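Local coordinates for protein Cif-like 1 (Burkholderia cenocepacia, PDB 7JQY) that probably hydrolyses epoxides as a Cif-like member of the alpha/beta hydrolase fold and assembles into an octamer, at residues Pro16-Ala20 against Gly21-Arg25; Arg176-Ala179 against Glu180-Ala184; Tyr215-Pro218 against Gly219-Arg222. The protein carries 1 engineered substitution. All coordinates share one frame; numbering follows the deposited sequence.

Contact 1 of 3, residues Pro16-Ala20 against Gly21-Arg25; sequences PGLPA and GFERR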
loop_
_atom_site.group_PDB
_atom_site.type_symbol
_atom_site.label_atom_id
_atom_site.label_comp_id
_atom_site.label_asym_id
_atom_site.label_seq_id
_atom_site.Cartn_x
_atom_site.Cartn_y
_atom_site.Cartn_z
ATOM N N PRO B 16 -15.042 -25.997 10.705
ATOM C CA PRO B 16 -15.445 -25.076 9.633
ATOM C C PRO B 16 -15.945 -25.795 8.386
ATOM O O PRO B 16 -15.691 -26.980 8.168
ATOM C CB PRO B 16 -14.156 -24.303 9.324
ATOM C CG PRO B 16 -13.050 -25.258 9.683
ATOM C CD PRO B 16 -13.575 -26.048 10.876
ATOM N N GLY B 17 -16.678 -25.040 7.564
ATOM C CA GLY B 17 -17.074 -25.473 6.233
ATOM C C GLY B 17 -18.494 -26.011 6.167
ATOM O O GLY B 17 -19.244 -26.049 7.147
ATOM N N LEU B 18 -18.853 -26.429 4.959
ATOM C CA LEU B 18 -20.134 -27.066 4.727
ATOM C C LEU B 18 -20.166 -28.429 5.415
ATOM O O LEU B 18 -19.133 -29.087 5.547
ATOM C CB LEU B 18 -20.380 -27.255 3.226
ATOM C CG LEU B 18 -20.399 -26.026 2.318
ATOM C CD1 LEU B 18 -20.401 -26.432 0.839
ATOM C CD2 LEU B 18 -21.600 -25.155 2.645
ATOM N N PRO B 19 -21.337 -28.870 5.871
ATOM C CA PRO B 19 -21.443 -30.216 6.441
ATOM C C PRO B 19 -21.238 -31.282 5.373
ATOM O O PRO B 19 -21.446 -31.052 4.178
ATOM C CB PRO B 19 -22.864 -30.256 7.013
ATOM C CG PRO B 19 -23.617 -29.222 6.229
ATOM C CD PRO B 19 -22.627 -28.155 5.863
ATOM N N ALA B 20 -20.841 -32.473 5.828
ATOM C CA ALA B 20 -20.542 -33.574 4.914
ATOM C C ALA B 20 -21.727 -33.882 4.006
ATOM O O ALA B 20 -22.875 -33.911 4.454
ATOM C CB ALA B 20 -20.160 -34.822 5.708
ATOM N N GLY B 21 -21.451 -34.075 2.714
ATOM C CA GLY B 21 -22.480 -34.417 1.757
ATOM C C GLY B 21 -23.245 -33.247 1.174
ATOM O O GLY B 21 -24.082 -33.457 0.287
ATOM N N PHE B 22 -23.006 -32.029 1.660
ATOM C CA PHE B 22 -23.742 -30.873 1.157
ATOM C C PHE B 22 -23.551 -30.689 -0.348
ATOM O O PHE B 22 -24.492 -30.310 -1.054
ATOM C CB PHE B 22 -23.297 -29.622 1.914
ATOM C CG PHE B 22 -24.179 -28.416 1.695
ATOM C CD1 PHE B 22 -24.066 -27.655 0.540
ATOM C CD2 PHE B 22 -25.099 -28.021 2.666
ATOM C CE1 PHE B 22 -24.863 -26.541 0.342
ATOM C CE2 PHE B 22 -25.899 -26.912 2.473
ATOM C CZ PHE B 22 -25.785 -26.173 1.310
ATOM N N GLU B 23 -22.338 -30.950 -0.855
ATOM C CA GLU B 23 -22.019 -30.647 -2.253
ATOM C C GLU B 23 -22.869 -31.439 -3.235
ATOM O O GLU B 23 -23.238 -30.920 -4.293
ATOM C CB GLU B 23 -20.540 -30.901 -2.537
ATOM C CG GLU B 23 -19.617 -29.791 -2.076
ATOM C CD GLU B 23 -19.163 -29.964 -0.640
ATOM O OE1 GLU B 23 -19.715 -30.836 0.074
ATOM O OE2 GLU B 23 -18.232 -29.241 -0.228
ATOM N N ARG B 24 -23.181 -32.690 -2.911
ATOM C CA ARG B 24 -23.913 -33.560 -3.815
ATOM C C ARG B 24 -25.403 -33.297 -3.756
ATOM O O ARG B 24 -26.144 -33.763 -4.625
ATOM C CB ARG B 24 -23.632 -35.030 -3.475
ATOM C CG ARG B 24 -22.222 -35.411 -3.769
ATOM C CD ARG B 24 -22.099 -35.739 -5.240
ATOM N NE ARG B 24 -20.849 -35.259 -5.826
ATOM C CZ ARG B 24 -20.689 -34.085 -6.436
ATOM N NH1 ARG B 24 -21.700 -33.231 -6.551
ATOM N NH2 ARG B 24 -19.501 -33.770 -6.939
ATOM N N ARG B 25 -25.855 -32.557 -2.748
ATOM C CA ARG B 25 -27.290 -32.321 -2.586
ATOM C C ARG B 25 -27.845 -30.933 -2.919
ATOM O O ARG B 25 -29.058 -30.788 -3.083
ATOM C CB ARG B 25 -27.728 -32.714 -1.170
ATOM C CG ARG B 25 -27.638 -34.203 -0.883
ATOM C CD ARG B 25 -28.105 -34.519 0.530
ATOM N NE ARG B 25 -29.448 -34.011 0.787
ATOM C CZ ARG B 25 -30.564 -34.691 0.547
ATOM N NH1 ARG B 25 -31.745 -34.149 0.813
ATOM N NH2 ARG B 25 -30.500 -35.915 0.039
HETATM O O HOH W 1 -19.003 -31.188 2.440
#
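Leu-18 and Pro-19 meet Phe-22 round a type II beta turn at the surface, where the N-terminal loop passes into the short, weakly bonded helix 22-25. The turn runs from Pro-19 to Phe-22 and is closed by Phe-22 N donating to Pro-19 O (3.1 Å), with an angle of 156° at the hydrogen. Gly-21 occupies its third position with a positive phi of 85°, a conformation in which a beta carbon would run into the carbonyl oxygen of Ala-20.

Folding the chain back in this way brings the apolar groups together. Phe-22 holds CG anti to its own nitrogen (chi1 -168°), which swings the ring back to the preceding loop. The CD2 methyl of Leu-18 sits over the centre of that ring, 4.2 Å from the centroid, in a CH-pi contact. The other methyl, CD1, leans toward the rim and lies 3.9 Å from Phe-22 CD1. Pro-19 approaches the other ortho carbon obliquely, its CG 4.0 Å from Phe-22 CD2. On the polar side, Glu-23 bends at chi2, and a water donates to both Pro-19 O (3.0 Å) and Glu-23 OE1, so that Pro-19 O receives the turn amide and the water together.

Pro-19 also rests on Pro-69, and Phe-22 on Met-68, both of helix 68-73, while the Phe-22 ring stacks with Phe-26. Arg-24 packs on Gly-12 of the second subunit. The turn thus lies against helix 68-73 and leads directly into strand 26-32, an outermost strand of the sheet within this chain.

Contact 2 of 3, residues Arg176-Ala179 against Glu180-Ala184; sequences RDIA and EMLIA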
loop_
_atom_site.group_PDB
_atom_site.type_symbol
_atom_site.label_atom_id
_atom_site.label_comp_id
_atom_site.label_asym_id
_atom_site.label_seq_id
_atom_site.Cartn_x
_atom_site.Cartn_y
_atom_site.Cartn_z
ATOM N N ARG B 176 -22.968 7.685 3.267
ATOM C CA ARG B 176 -22.658 7.299 1.897
ATOM C C ARG B 176 -21.228 7.693 1.546
ATOM O O ARG B 176 -20.788 8.807 1.841
ATOM C CB ARG B 176 -23.648 7.948 0.926
ATOM C CG ARG B 176 -23.546 7.419 -0.524
ATOM C CD ARG B 176 -24.755 7.798 -1.359
ATOM N NE ARG B 176 -25.922 6.964 -1.079
ATOM C CZ ARG B 176 -26.990 7.384 -0.406
ATOM N NH1 ARG B 176 -27.034 8.626 0.057
ATOM N NH2 ARG B 176 -28.015 6.570 -0.200
ATOM N N ASP B 177 -20.503 6.750 0.940
ATOM C CA ASP B 177 -19.123 6.901 0.475
ATOM C C ASP B 177 -18.103 6.889 1.602
ATOM O O ASP B 177 -17.010 6.330 1.444
ATOM C CB ASP B 177 -18.973 8.171 -0.368
ATOM C CG ASP B 177 -20.052 8.287 -1.413
ATOM O OD1 ASP B 177 -20.712 9.342 -1.463
ATOM O OD2 ASP B 177 -20.249 7.309 -2.179
ATOM N N ILE B 178 -18.425 7.500 2.744
ATOM C CA ILE B 178 -17.474 7.481 3.849
ATOM C C ILE B 178 -17.277 6.053 4.337
ATOM O O ILE B 178 -16.144 5.605 4.559
ATOM C CB ILE B 178 -17.948 8.393 5.000
ATOM C CG1 ILE B 178 -17.826 9.870 4.617
ATOM C CG2 ILE B 178 -17.155 8.086 6.259
ATOM C CD1 ILE B 178 -16.408 10.328 4.365
ATOM N N ALA B 179 -18.386 5.321 4.512
ATOM C CA ALA B 179 -18.327 3.938 4.980
ATOM C C ALA B 179 -17.548 3.055 4.011
ATOM O O ALA B 179 -16.706 2.248 4.430
ATOM C CB ALA B 179 -19.743 3.397 5.171
ATOM N N GLU B 180 -17.819 3.197 2.702
ATOM C CA GLU B 180 -17.101 2.408 1.701
ATOM C C GLU B 180 -15.621 2.752 1.694
ATOM O O GLU B 180 -14.765 1.865 1.637
ATOM C CB GLU B 180 -17.716 2.631 0.313
ATOM C CG GLU B 180 -19.113 2.041 0.171
ATOM C CD GLU B 180 -20.220 3.018 0.553
ATOM O OE1 GLU B 180 -20.000 3.854 1.463
ATOM O OE2 GLU B 180 -21.324 2.941 -0.040
ATOM N N MET B 181 -15.297 4.039 1.782
ATOM C CA MET B 181 -13.901 4.443 1.749
ATOM C C MET B 181 -13.144 3.943 2.977
ATOM O O MET B 181 -11.961 3.594 2.885
ATOM C CB MET B 181 -13.823 5.959 1.629
ATOM C CG MET B 181 -12.564 6.578 2.165
ATOM S SD MET B 181 -12.865 8.327 2.346
ATOM C CE MET B 181 -12.960 8.478 4.157
ATOM N N LEU B 182 -13.795 3.933 4.144
ATOM C CA LEU B 182 -13.104 3.485 5.352
ATOM C C LEU B 182 -12.922 1.974 5.362
ATOM O O LEU B 182 -11.867 1.474 5.767
ATOM C CB LEU B 182 -13.880 3.917 6.600
ATOM C CG LEU B 182 -13.947 5.406 6.920
ATOM C CD1 LEU B 182 -14.705 5.596 8.226
ATOM C CD2 LEU B 182 -12.556 5.997 7.005
ATOM N N ILE B 183 -13.942 1.227 4.934
ATOM C CA ILE B 183 -13.928 -0.220 5.125
ATOM C C ILE B 183 -13.386 -0.996 3.912
ATOM O O ILE B 183 -12.954 -2.148 4.070
ATOM C CB ILE B 183 -15.345 -0.679 5.534
ATOM C CG1 ILE B 183 -15.759 0.022 6.838
ATOM C CG2 ILE B 183 -15.398 -2.189 5.741
ATOM C CD1 ILE B 183 -17.234 -0.059 7.154
ATOM N N ALA B 184 -13.349 -0.391 2.719
ATOM C CA ALA B 184 -12.788 -1.083 1.554
ATOM C C ALA B 184 -11.346 -1.508 1.821
ATOM O O ALA B 184 -10.527 -0.707 2.287
ATOM C CB ALA B 184 -12.848 -0.184 0.316
HETATM O O HOH W 2 -21.605 4.637 -2.398
#
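Asp-177 and Glu-180 face each other across the first turn of helix 178-183, one of the helices inserted between strands 140-146 and 250-255 of the alpha/beta hydrolase fold, where relatives carry their cap. Asp-177 holds the N-cap position, yet its carboxylate makes no capping bond. The return half of a capping box is present in weak form: Glu-180 OE1 accepts from Asp-177 N at 3.0 Å, but the angle at the hydrogen is only 123°. The glutamate reaches back because its chain bends at chi2 (90°).

The backbone bonds are those of a regular alpha-helix. Met-181 N donates to Asp-177 O, Leu-182 N to Ile-178 O and Ile-183 N to Ala-179 O, so the N-cap residue already supplies the first carbonyl of the series.

Charge is concentrated at the start of the helix. One water donates to both Asp-177 OD2 (3.0 Å) and Glu-180 OE2 (2.9 Å), joining two carboxylates whose oxygens stand 5.0 Å apart. Their mutual repulsion is probably eased by arginines: Glu-180 OE2 forms a salt bridge with Arg-229, and Asp-177 OD2 with Arg-222 of the fourth subunit. Arg-176 turns to Glu-226 instead.

Apolar packing involves another side of the helix. Ile-178 runs alongside both Met-181 and Leu-182, pointing the same way as each, and divides its branches between them. Met-181 also packs on Ala-189 of the third subunit, and Leu-182 on Ile-183 of that subunit, so this side faces the third subunit, and Ile-178 and Met-181 also meet Pro-218 of the fourth. Within the helix, Ile-178 CD1 touches the methionine methyl CE at 3.9 Å, while Ile-178 CG2 meets Leu-182 CD1 at 4.0 Å.

Contact 3 of 3, residues Tyr215-Pro218 against Gly219-Arg222; sequences YAAP and GALR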
loop_
_atom_site.group_PDB
_atom_site.type_symbol
_atom_site.label_atom_id
_atom_site.label_comp_id
_atom_site.label_asym_id
_atom_site.label_seq_id
_atom_site.Cartn_x
_atom_site.Cartn_y
_atom_site.Cartn_z
ATOM N N TYR B 215 -18.307 -9.686 0.894
ATOM C CA TYR B 215 -18.491 -8.246 1.027
ATOM C C TYR B 215 -17.296 -7.446 0.531
ATOM O O TYR B 215 -17.416 -6.229 0.361
ATOM C CB TYR B 215 -18.825 -7.903 2.506
ATOM C CG TYR B 215 -20.262 -8.285 2.795
ATOM C CD1 TYR B 215 -21.292 -7.367 2.621
ATOM C CD2 TYR B 215 -20.599 -9.589 3.139
ATOM C CE1 TYR B 215 -22.613 -7.727 2.815
ATOM C CE2 TYR B 215 -21.912 -9.958 3.336
ATOM C CZ TYR B 215 -22.915 -9.021 3.177
ATOM O OH TYR B 215 -24.236 -9.391 3.364
ATOM N N ALA B 216 -16.175 -8.103 0.229
ATOM C CA ALA B 216 -15.048 -7.447 -0.423
ATOM C C ALA B 216 -15.224 -7.352 -1.937
ATOM O O ALA B 216 -14.485 -6.608 -2.592
ATOM C CB ALA B 216 -13.748 -8.194 -0.096
ATOM N N ALA B 217 -16.189 -8.067 -2.500
ATOM C CA ALA B 217 -16.408 -8.065 -3.943
ATOM C C ALA B 217 -16.870 -6.686 -4.429
ATOM O O ALA B 217 -17.401 -5.889 -3.651
ATOM C CB ALA B 217 -17.438 -9.131 -4.305
ATOM N N PRO B 218 -16.659 -6.376 -5.714
ATOM C CA PRO B 218 -17.014 -5.039 -6.230
ATOM C C PRO B 218 -18.482 -4.707 -6.010
ATOM O O PRO B 218 -19.374 -5.442 -6.436
ATOM C CB PRO B 218 -16.684 -5.145 -7.727
ATOM C CG PRO B 218 -15.647 -6.206 -7.813
ATOM C CD PRO B 218 -15.992 -7.200 -6.737
ATOM N N GLY B 219 -18.731 -3.577 -5.350
ATOM C CA GLY B 219 -20.090 -3.140 -5.098
ATOM C C GLY B 219 -20.773 -3.764 -3.886
ATOM O O GLY B 219 -21.844 -3.288 -3.485
ATOM N N ALA B 220 -20.207 -4.824 -3.301
ATOM C CA ALA B 220 -20.899 -5.531 -2.229
ATOM C C ALA B 220 -20.974 -4.703 -0.947
ATOM O O ALA B 220 -21.942 -4.833 -0.190
ATOM C CB ALA B 220 -20.223 -6.878 -1.961
ATOM N N LEU B 221 -19.954 -3.894 -0.657
ATOM C CA LEU B 221 -20.034 -2.991 0.490
ATOM C C LEU B 221 -21.120 -1.950 0.274
ATOM O O LEU B 221 -21.982 -1.742 1.142
ATOM C CB LEU B 221 -18.690 -2.300 0.716
ATOM C CG LEU B 221 -17.551 -3.038 1.403
ATOM C CD1 LEU B 221 -16.376 -2.083 1.529
ATOM C CD2 LEU B 221 -17.979 -3.559 2.797
ATOM N N ARG B 222 -21.099 -1.294 -0.896
ATOM C CA ARG B 222 -22.080 -0.260 -1.205
ATOM C C ARG B 222 -23.492 -0.804 -1.101
ATOM O O ARG B 222 -24.350 -0.220 -0.428
ATOM C CB ARG B 222 -21.844 0.299 -2.619
ATOM C CG ARG B 222 -23.038 1.082 -3.142
ATOM C CD ARG B 222 -22.861 1.594 -4.581
ATOM N NE ARG B 222 -22.935 0.529 -5.576
ATOM C CZ ARG B 222 -24.059 -0.089 -5.919
ATOM N NH1 ARG B 222 -25.203 0.250 -5.340
ATOM N NH2 ARG B 222 -24.048 -1.039 -6.849
HETATM O O HOH W 3 -17.170 -4.125 -1.793
#
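A tight turn links helix 205-215 to helix 220-229, with Ala-217 and Ala-220 meeting across its mouth and Leu-221 folding back on Tyr-215. Ala-220 N donates to Ala-217 O (3.0 Å, 164° at the hydrogen), approaching from above the carbonyl plane. Pro-218 and Gly-219 form the two corners with the backbone angles of a type II turn. Gly-219, which is also the N-cap of the second helix, has phi 83°, where a beta carbon would collide with Pro-218 O.

Inside the bend the packing is largely side chain against backbone oxygen. The methyl of Ala-220 lies 3.4 Å from Ala-217 O, and Leu-221 CG approaches Tyr-215 O equally closely. Ala-220 O in turn comes obliquely to the Tyr-215 ring, 3.8 Å from CD1.

A water sits inside the bend: it accepts from Leu-221 N (3.0 Å) and lies in hydrogen-bonding position to Tyr-215 O and Ala-217 O, though, with further atoms around it counted, acceptors within range outnumber its protons, so which it serves stays open. It thereby engages an amide in the first turn of the helix.

Beyond the turn, Tyr-215 OH bonds to Gln-59 O and its ring meets Trp-57 edge-to-face, while Pro-218 packs on Ala-189 of the second subunit. A Pro-Gly type II turn whose glycine occupies the N-cap position of the following helix makes a tight link between two consecutive helices, here within the helical insertion of an alpha/beta hydrolase.

In the fold
Along the chain the three contacts follow in series. Contact 1 precedes the sheet, at the entry to strand 26-32, outermost in the sheet of this chain; contacts 2 and 3 belong to the helical segment between strands 140-146 and 250-255. The centre of contact 1 lies about 35 Å from that of contact 2 and about 26 Å from that of contact 3, without touching either. Contacts 2 and 3 are only about 11 Å apart and pack together: Glu-180 OE2 lies 3.5 Å from Arg-222 CA, and Leu-221 CD1 reaches Ala-184 N. The first turn of helix 220-229 thus packs against helix 178-183, from Glu-180 to its C-terminal end, and both contacts touch the fourth subunit, tying this helical layer into the octamer.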